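Local coordinates for protein transcriptional regulator ComR (Streptococcus vestibularis F0396, PDB 6HU8) that probably binds DNA as a peptide-responsive transcriptional regulator of the RNPP family, controlling competence in the ComRS signalling system of streptococci, at residues D167-F170 / Y171-G175; V188-V191 / L192-N195; N195-D199 / D200-I204. All coordinates share one frame; numbering follows the deposited sequence.

Interaction 1: residues D167-F170 / Y171-G175; sequences DYYF and YHLYG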
loop_
_atom_site.group_PDB
_atom_site.type_symbol
_atom_site.label_atom_id
_atom_site.label_comp_id
_atom_site.label_asym_id
_atom_site.label_seq_id
_atom_site.Cartn_x
_atom_site.Cartn_y
_atom_site.Cartn_z
ATOM N N ASP A 167 -0.175 -0.046 -3.414
ATOM C CA ASP A 167 0.217 -1.428 -3.664
ATOM C C ASP A 167 -0.934 -2.209 -4.333
ATOM O O ASP A 167 -0.719 -2.928 -5.324
ATOM C CB ASP A 167 0.639 -2.098 -2.356
ATOM C CG ASP A 167 1.675 -3.174 -2.559
ATOM O OD1 ASP A 167 2.013 -3.473 -3.728
ATOM O OD2 ASP A 167 2.149 -3.716 -1.539
ATOM N N TYR A 168 -2.152 -2.050 -3.811
ATOM C CA TYR A 168 -3.323 -2.751 -4.358
ATOM C C TYR A 168 -3.589 -2.313 -5.798
ATOM O O TYR A 168 -4.015 -3.118 -6.649
ATOM C CB TYR A 168 -4.564 -2.497 -3.496
ATOM C CG TYR A 168 -5.605 -3.595 -3.540
ATOM C CD1 TYR A 168 -5.235 -4.938 -3.466
ATOM C CD2 TYR A 168 -6.965 -3.292 -3.627
ATOM C CE1 TYR A 168 -6.189 -5.946 -3.492
ATOM C CE2 TYR A 168 -7.928 -4.290 -3.644
ATOM C CZ TYR A 168 -7.535 -5.612 -3.581
ATOM O OH TYR A 168 -8.490 -6.598 -3.594
ATOM N N TYR A 169 -3.344 -1.037 -6.069
ATOM C CA TYR A 169 -3.462 -0.513 -7.429
ATOM C C TYR A 169 -2.497 -1.248 -8.372
ATOM O O TYR A 169 -2.918 -1.782 -9.402
ATOM C CB TYR A 169 -3.214 1.005 -7.445
ATOM C CG TYR A 169 -2.839 1.553 -8.815
ATOM C CD1 TYR A 169 -3.722 1.455 -9.899
ATOM C CD2 TYR A 169 -1.611 2.177 -9.021
ATOM C CE1 TYR A 169 -3.378 1.952 -11.157
ATOM C CE2 TYR A 169 -1.254 2.672 -10.286
ATOM C CZ TYR A 169 -2.143 2.555 -11.342
ATOM O OH TYR A 169 -1.804 3.042 -12.582
ATOM N N PHE A 170 -1.213 -1.298 -8.019
ATOM C CA PHE A 170 -0.231 -2.021 -8.834
ATOM C C PHE A 170 -0.632 -3.482 -9.013
ATOM O O PHE A 170 -0.460 -4.062 -10.094
ATOM C CB PHE A 170 1.167 -1.922 -8.213
ATOM C CG PHE A 170 1.727 -0.532 -8.235
ATOM C CD1 PHE A 170 1.484 0.308 -9.319
ATOM C CD2 PHE A 170 2.488 -0.058 -7.185
ATOM C CE1 PHE A 170 1.994 1.598 -9.363
ATOM C CE2 PHE A 170 3.007 1.235 -7.223
ATOM C CZ PHE A 170 2.748 2.065 -8.307
ATOM N N TYR A 171 -1.191 -4.060 -7.951
ATOM C CA TYR A 171 -1.725 -5.419 -7.988
ATOM C C TYR A 171 -2.808 -5.594 -9.060
ATOM O O TYR A 171 -2.951 -6.683 -9.612
ATOM C CB TYR A 171 -2.279 -5.780 -6.618
ATOM C CG TYR A 171 -2.710 -7.218 -6.421
ATOM C CD1 TYR A 171 -1.783 -8.251 -6.434
ATOM C CD2 TYR A 171 -4.039 -7.532 -6.150
ATOM C CE1 TYR A 171 -2.171 -9.572 -6.213
ATOM C CE2 TYR A 171 -4.439 -8.841 -5.927
ATOM C CZ TYR A 171 -3.501 -9.860 -5.960
ATOM O OH TYR A 171 -3.895 -11.164 -5.739
ATOM N N HIS A 172 -3.566 -4.535 -9.348
ATOM C CA HIS A 172 -4.550 -4.574 -10.443
ATOM C C HIS A 172 -3.871 -4.672 -11.815
ATOM O O HIS A 172 -4.433 -5.225 -12.765
ATOM C CB HIS A 172 -5.449 -3.328 -10.456
ATOM C CG HIS A 172 -6.531 -3.339 -9.431
ATOM N ND1 HIS A 172 -6.274 -3.396 -8.078
ATOM C CD2 HIS A 172 -7.879 -3.294 -9.558
ATOM C CE1 HIS A 172 -7.419 -3.391 -7.415
ATOM N NE2 HIS A 172 -8.408 -3.322 -8.290
ATOM N N LEU A 173 -2.682 -4.088 -11.920
ATOM C CA LEU A 173 -2.001 -3.978 -13.204
ATOM C C LEU A 173 -1.199 -5.219 -13.537
ATOM O O LEU A 173 -0.734 -5.368 -14.660
ATOM C CB LEU A 173 -1.070 -2.768 -13.218
ATOM C CG LEU A 173 -1.724 -1.412 -13.006
ATOM C CD1 LEU A 173 -0.714 -0.309 -13.227
ATOM C CD2 LEU A 173 -2.909 -1.264 -13.955
ATOM N N TYR A 174 -1.024 -6.099 -12.556
ATOM C CA TYR A 174 -0.203 -7.286 -12.745
ATOM C C TYR A 174 -0.698 -8.152 -13.902
ATOM O O TYR A 174 -1.872 -8.515 -13.961
ATOM C CB TYR A 174 -0.160 -8.120 -11.468
ATOM C CG TYR A 174 0.817 -9.267 -11.551
ATOM C CD1 TYR A 174 2.181 -9.053 -11.385
ATOM C CD2 TYR A 174 0.382 -10.564 -11.809
ATOM C CE1 TYR A 174 3.086 -10.099 -11.465
ATOM C CE2 TYR A 174 1.280 -11.615 -11.896
ATOM C CZ TYR A 174 2.631 -11.377 -11.721
ATOM O OH TYR A 174 3.532 -12.417 -11.803
ATOM N N GLY A 175 0.207 -8.476 -14.818
ATOM C CA GLY A 175 -0.127 -9.328 -15.943
ATOM C C GLY A 175 -0.830 -8.620 -17.085
ATOM O O GLY A 175 -0.972 -9.183 -18.167
#
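The imidazole of H172 turns its edge toward the face of the Y168 phenol, planes at 86° and centroids 5.2 Å apart, a T-shaped pair between residues four apart, about one helical turn. CE1 of H172 stands 3.8 Å from Y168 CD2, off toward the rim of that ring. The same imidazole donates from ND1 to the backbone O of Y168 (2.7 Å, 162° at the hydrogen); the oxygen lies in the imidazole plane, while ND1 sits above the carbonyl plane. CG of H172 lies beside its own backbone N (chi1 -78°), which folds the ring back along the helix to that carbonyl. Y171 flanks Y168 with a nearly parallel ring slid so far that the two barely overlap, CD2 meeting Y168 CE1 at 3.8 Å. Separately, L173 CD1 reaches Y169 CZ at 3.7 Å. Further out, H172 NE2 bonds to E142, Y168 OH to N128 and Y171 OH to the T133 carbonyl, tying this end of helix 160-173 to helices 117-131 and 139-152 and the loop between them. With ND1 donating to a carbonyl and NE2 bonded to a carboxylate, the imidazole has its rotation fixed and would probably favour the doubly protonated, cationic form.

Interaction 2: residues V188-V191 / L192-N195; sequences VDRV and LKQN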
loop_
_atom_site.group_PDB
_atom_site.type_symbol
_atom_site.label_atom_id
_atom_site.label_comp_id
_atom_site.label_asym_id
_atom_site.label_seq_id
_atom_site.Cartn_x
_atom_site.Cartn_y
_atom_site.Cartn_z
ATOM N N VAL A 188 3.486 6.786 -10.140
ATOM C CA VAL A 188 4.922 6.506 -10.110
ATOM C C VAL A 188 5.694 7.765 -9.764
ATOM O O VAL A 188 6.562 7.745 -8.895
ATOM C CB VAL A 188 5.445 5.947 -11.463
ATOM C CG1 VAL A 188 6.963 5.819 -11.437
ATOM C CG2 VAL A 188 4.806 4.604 -11.764
ATOM N N ASP A 189 5.355 8.867 -10.431
ATOM C CA ASP A 189 6.081 10.114 -10.232
ATOM C C ASP A 189 5.977 10.604 -8.788
ATOM O O ASP A 189 6.944 11.118 -8.219
ATOM C CB ASP A 189 5.574 11.188 -11.200
ATOM C CG ASP A 189 6.153 12.561 -10.897
ATOM O OD1 ASP A 189 7.352 12.772 -11.175
ATOM O OD2 ASP A 189 5.415 13.423 -10.359
ATOM N N ARG A 190 4.806 10.431 -8.188
ATOM C CA ARG A 190 4.605 10.902 -6.826
ATOM C C ARG A 190 5.259 9.947 -5.831
ATOM O O ARG A 190 5.789 10.376 -4.805
ATOM C CB ARG A 190 3.111 11.069 -6.527
ATOM C CG ARG A 190 2.846 11.903 -5.295
ATOM C CD ARG A 190 3.535 13.260 -5.413
ATOM N NE ARG A 190 2.834 14.149 -6.341
ATOM C CZ ARG A 190 3.309 15.321 -6.758
ATOM N NH1 ARG A 190 4.495 15.751 -6.333
ATOM N NH2 ARG A 190 2.595 16.066 -7.602
ATOM N N VAL A 191 5.241 8.654 -6.139
ATOM C CA VAL A 191 5.941 7.679 -5.303
ATOM C C VAL A 191 7.432 7.993 -5.253
ATOM O O VAL A 191 8.043 7.981 -4.184
ATOM C CB VAL A 191 5.744 6.237 -5.806
ATOM C CG1 VAL A 191 6.760 5.295 -5.148
ATOM C CG2 VAL A 191 4.322 5.779 -5.528
ATOM N N LEU A 192 7.994 8.307 -6.420
ATOM C CA LEU A 192 9.410 8.626 -6.550
ATOM C C LEU A 192 9.839 9.883 -5.785
ATOM O O LEU A 192 11.021 10.038 -5.467
ATOM C CB LEU A 192 9.775 8.773 -8.030
ATOM C CG LEU A 192 9.858 7.452 -8.792
ATOM C CD1 LEU A 192 10.122 7.686 -10.280
ATOM C CD2 LEU A 192 10.934 6.566 -8.162
ATOM N N LYS A 193 8.896 10.763 -5.468
ATOM C CA LYS A 193 9.229 12.007 -4.768
ATOM C C LYS A 193 9.011 11.950 -3.260
ATOM O O LYS A 193 9.232 12.943 -2.563
ATOM C CB LYS A 193 8.418 13.172 -5.329
ATOM C CG LYS A 193 8.743 13.567 -6.761
ATOM C CD LYS A 193 7.797 14.683 -7.209
ATOM C CE LYS A 193 8.018 15.090 -8.658
ATOM N NZ LYS A 193 7.242 16.331 -8.947
ATOM N N GLN A 194 8.577 10.804 -2.744
ATOM C CA GLN A 194 8.316 10.698 -1.309
ATOM C C GLN A 194 9.605 10.816 -0.518
ATOM O O GLN A 194 10.637 10.229 -0.880
ATOM C CB GLN A 194 7.607 9.377 -0.975
ATOM C CG GLN A 194 6.212 9.257 -1.587
ATOM C CD GLN A 194 5.319 10.434 -1.233
ATOM O OE1 GLN A 194 5.009 10.655 -0.065
ATOM N NE2 GLN A 194 4.913 11.200 -2.241
ATOM N N ASN A 195 9.552 11.590 0.559
ATOM C CA ASN A 195 10.665 11.638 1.484
ATOM C C ASN A 195 10.895 10.242 2.039
ATOM O O ASN A 195 9.955 9.458 2.152
ATOM C CB ASN A 195 10.407 12.636 2.618
ATOM C CG ASN A 195 11.482 12.574 3.695
ATOM O OD1 ASN A 195 12.664 12.825 3.429
ATOM N ND2 ASN A 195 11.082 12.222 4.915
#
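V188 and L192 run alongside each other one turn apart, with CG1 of V188 at 3.8 Å from CD1 of L192, and L192 N donates to V188 O (2.9 Å), the last strong i to i+4 backbone bond of this helix end. D189 comes next and meets the extended chain of K193: the CE methylene lies 3.5 Å from OD1, and the salt bridge from NZ to OD2 is long at 3.7 Å. R190, folded at its second and third torsions, brings NH1 near K193 CD and to 3.8 Å from K193 NZ; these like charges are probably offset in part by the D189 carboxylate. The carbonyl of R190 is gripped twice, from opposite faces of its plane, by K193 N and by the side-chain amide of Q194. The latter bond is short and straight, NE2 to O 2.8 Å at 172°, with the oxygen in the amide plane; a bend at chi2 (-54°) curls the glutamine back to it. Q194 NE2 also bonds to the K156 carbonyl and OE1 to F158 N, fastening the turn to the loop between helices 139-152 and 160-173. V191 takes Q194 N on its carbonyl at 3.2 Å. This is a C-terminal helix end, closed by i to i+3 bonds and a side-chain amide, at an interhelical turn of the all-helical ComR tetratricopeptide region.

Interaction 3: residues N195-D199 / D200-I204; sequences NIPTD and DAYNI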
loop_
_atom_site.group_PDB
_atom_site.type_symbol
_atom_site.label_atom_id
_atom_site.label_comp_id
_atom_site.label_asym_id
_atom_site.label_seq_id
_atom_site.Cartn_x
_atom_site.Cartn_y
_atom_site.Cartn_z
ATOM N N ASN A 195 9.552 11.590 0.559
ATOM C CA ASN A 195 10.665 11.638 1.484
ATOM C C ASN A 195 10.895 10.242 2.039
ATOM O O ASN A 195 9.955 9.458 2.152
ATOM C CB ASN A 195 10.407 12.636 2.618
ATOM C CG ASN A 195 11.482 12.574 3.695
ATOM O OD1 ASN A 195 12.664 12.825 3.429
ATOM N ND2 ASN A 195 11.082 12.222 4.915
ATOM N N ILE A 196 12.146 9.924 2.360
ATOM C CA ILE A 196 12.469 8.652 2.981
ATOM C C ILE A 196 12.778 8.902 4.462
ATOM O O ILE A 196 13.808 9.476 4.793
ATOM C CB ILE A 196 13.661 7.962 2.277
ATOM C CG1 ILE A 196 13.417 7.888 0.766
ATOM C CG2 ILE A 196 13.896 6.577 2.863
ATOM C CD1 ILE A 196 14.552 7.232 -0.016
ATOM N N PRO A 197 11.868 8.482 5.356
ATOM C CA PRO A 197 11.973 8.757 6.791
ATOM C C PRO A 197 12.693 7.666 7.572
ATOM O O PRO A 197 13.033 6.629 7.001
ATOM C CB PRO A 197 10.509 8.821 7.225
ATOM C CG PRO A 197 9.857 7.770 6.358
ATOM C CD PRO A 197 10.595 7.811 5.025
ATOM N N THR A 198 12.907 7.907 8.863
ATOM C CA THR A 198 13.349 6.872 9.797
ATOM C C THR A 198 12.110 6.162 10.339
ATOM O O THR A 198 11.523 6.562 11.355
ATOM C CB THR A 198 14.201 7.459 10.956
ATOM O OG1 THR A 198 15.506 7.785 10.461
ATOM C CG2 THR A 198 14.371 6.452 12.090
ATOM N N ASP A 199 11.706 5.119 9.622
ATOM C CA ASP A 199 10.467 4.398 9.883
ATOM C C ASP A 199 10.448 3.200 8.963
ATOM O O ASP A 199 10.100 3.311 7.773
ATOM C CB ASP A 199 9.249 5.294 9.657
ATOM C CG ASP A 199 7.921 4.570 9.866
ATOM O OD1 ASP A 199 7.903 3.408 10.316
ATOM O OD2 ASP A 199 6.878 5.192 9.595
ATOM N N ASP A 200 10.850 2.059 9.514
ATOM C CA ASP A 200 10.989 0.831 8.737
ATOM C C ASP A 200 9.656 0.366 8.142
ATOM O O ASP A 200 9.618 -0.060 6.995
ATOM C CB ASP A 200 11.592 -0.279 9.597
ATOM C CG ASP A 200 13.068 -0.041 9.916
ATOM O OD1 ASP A 200 13.681 0.903 9.363
ATOM O OD2 ASP A 200 13.619 -0.825 10.712
ATOM N N ALA A 201 8.576 0.443 8.922
ATOM C CA ALA A 201 7.260 0.052 8.426
ATOM C C ALA A 201 6.918 0.828 7.162
ATOM O O ALA A 201 6.484 0.246 6.154
ATOM C CB ALA A 201 6.200 0.277 9.486
ATOM N N TYR A 202 7.134 2.142 7.211
ATOM C CA TYR A 202 6.835 3.004 6.073
ATOM C C TYR A 202 7.753 2.665 4.904
ATOM O O TYR A 202 7.315 2.556 3.741
ATOM C CB TYR A 202 6.983 4.484 6.454
ATOM C CG TYR A 202 6.639 5.434 5.318
ATOM C CD1 TYR A 202 5.336 5.884 5.128
ATOM C CD2 TYR A 202 7.614 5.871 4.430
ATOM C CE1 TYR A 202 5.021 6.749 4.096
ATOM C CE2 TYR A 202 7.305 6.728 3.396
ATOM C CZ TYR A 202 6.010 7.164 3.232
ATOM O OH TYR A 202 5.697 8.015 2.192
ATOM N N ASN A 203 9.033 2.490 5.211
ATOM C CA ASN A 203 10.012 2.216 4.172
ATOM C C ASN A 203 9.793 0.848 3.543
ATOM O O ASN A 203 10.079 0.662 2.366
ATOM C CB ASN A 203 11.426 2.326 4.722
ATOM C CG ASN A 203 11.794 3.746 5.066
ATOM O OD1 ASN A 203 11.124 4.686 4.642
ATOM N ND2 ASN A 203 12.855 3.916 5.837
ATOM N N ILE A 204 9.276 -0.109 4.307
ATOM C CA ILE A 204 8.982 -1.411 3.713
ATOM C C ILE A 204 7.809 -1.299 2.725
ATOM O O ILE A 204 7.856 -1.878 1.641
ATOM C CB ILE A 204 8.685 -2.461 4.783
ATOM C CG1 ILE A 204 9.991 -2.802 5.510
ATOM C CG2 ILE A 204 8.149 -3.716 4.159
ATOM C CD1 ILE A 204 9.915 -4.001 6.432
#
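The Y202 ring meets the pyrrolidine of P197 obliquely, CD2 lying 3.5 Å from P197 CG, and at its edge, in the plane, sits OD1 of N203. The proline and tyrosine side chains cross at about a right angle, and CD of the proline lies close to the same tyrosine CD2. On the amide of N203, OD1 approaches P197 CD at 3.2 Å, while ND2 donates to the P197 carbonyl (3.0 Å, 157°), an oxygen near the amide plane; ND2 also bonds to S240, and OH of Y202 to the F158 carbonyl. The carboxylate of D199 is tilted 34° from the tyrosine ring, with OD2 at 3.2 Å from Y202 CB. D199 occupies the N-cap of helix 200-219, an element of the ComR tetratricopeptide region: OD1 accepts a weak but straight bond from Y202 N at 3.4 Å. With CG anti to the backbone N (chi1 178°), the carboxylate swings over the first turn, where the helix dipole would favour its negative charge. The D199 carbonyl takes N203 N in the carbonyl plane at 2.9 Å, the first i to i+4 bond of the helix. Upstream, CG2 of I196 touches N203 OD1, and I196 packs on K232, A235 and V236 of helix 226-240. D200 OD1 bonds to the same S240 hydroxyl that N203 ND2 reaches.

The three contacts come in series along the chain, in the ComR tetratricopeptide range. Interaction 1 lies near the end of helix 160-173, interaction 2 at the end of helix 181-192, and interaction 3 at the start of helix 200-219; interactions 2 and 3 share N195. Centres of interactions 1 and 2 are about 17 Å apart, of 1 and 3 about 22 Å, and of 2 and 3 about 13 Å. Only 2 and 3 touch, where Q194 OE1 packs on Y202 OH. F170 and L173 pack on both later helices of one all-helical array. Interactions 2 and 3 form the turn from helix 181-192 into helix 200-219, while interaction 1 ends the preceding helix, so they mark two successive turns of the helical domain.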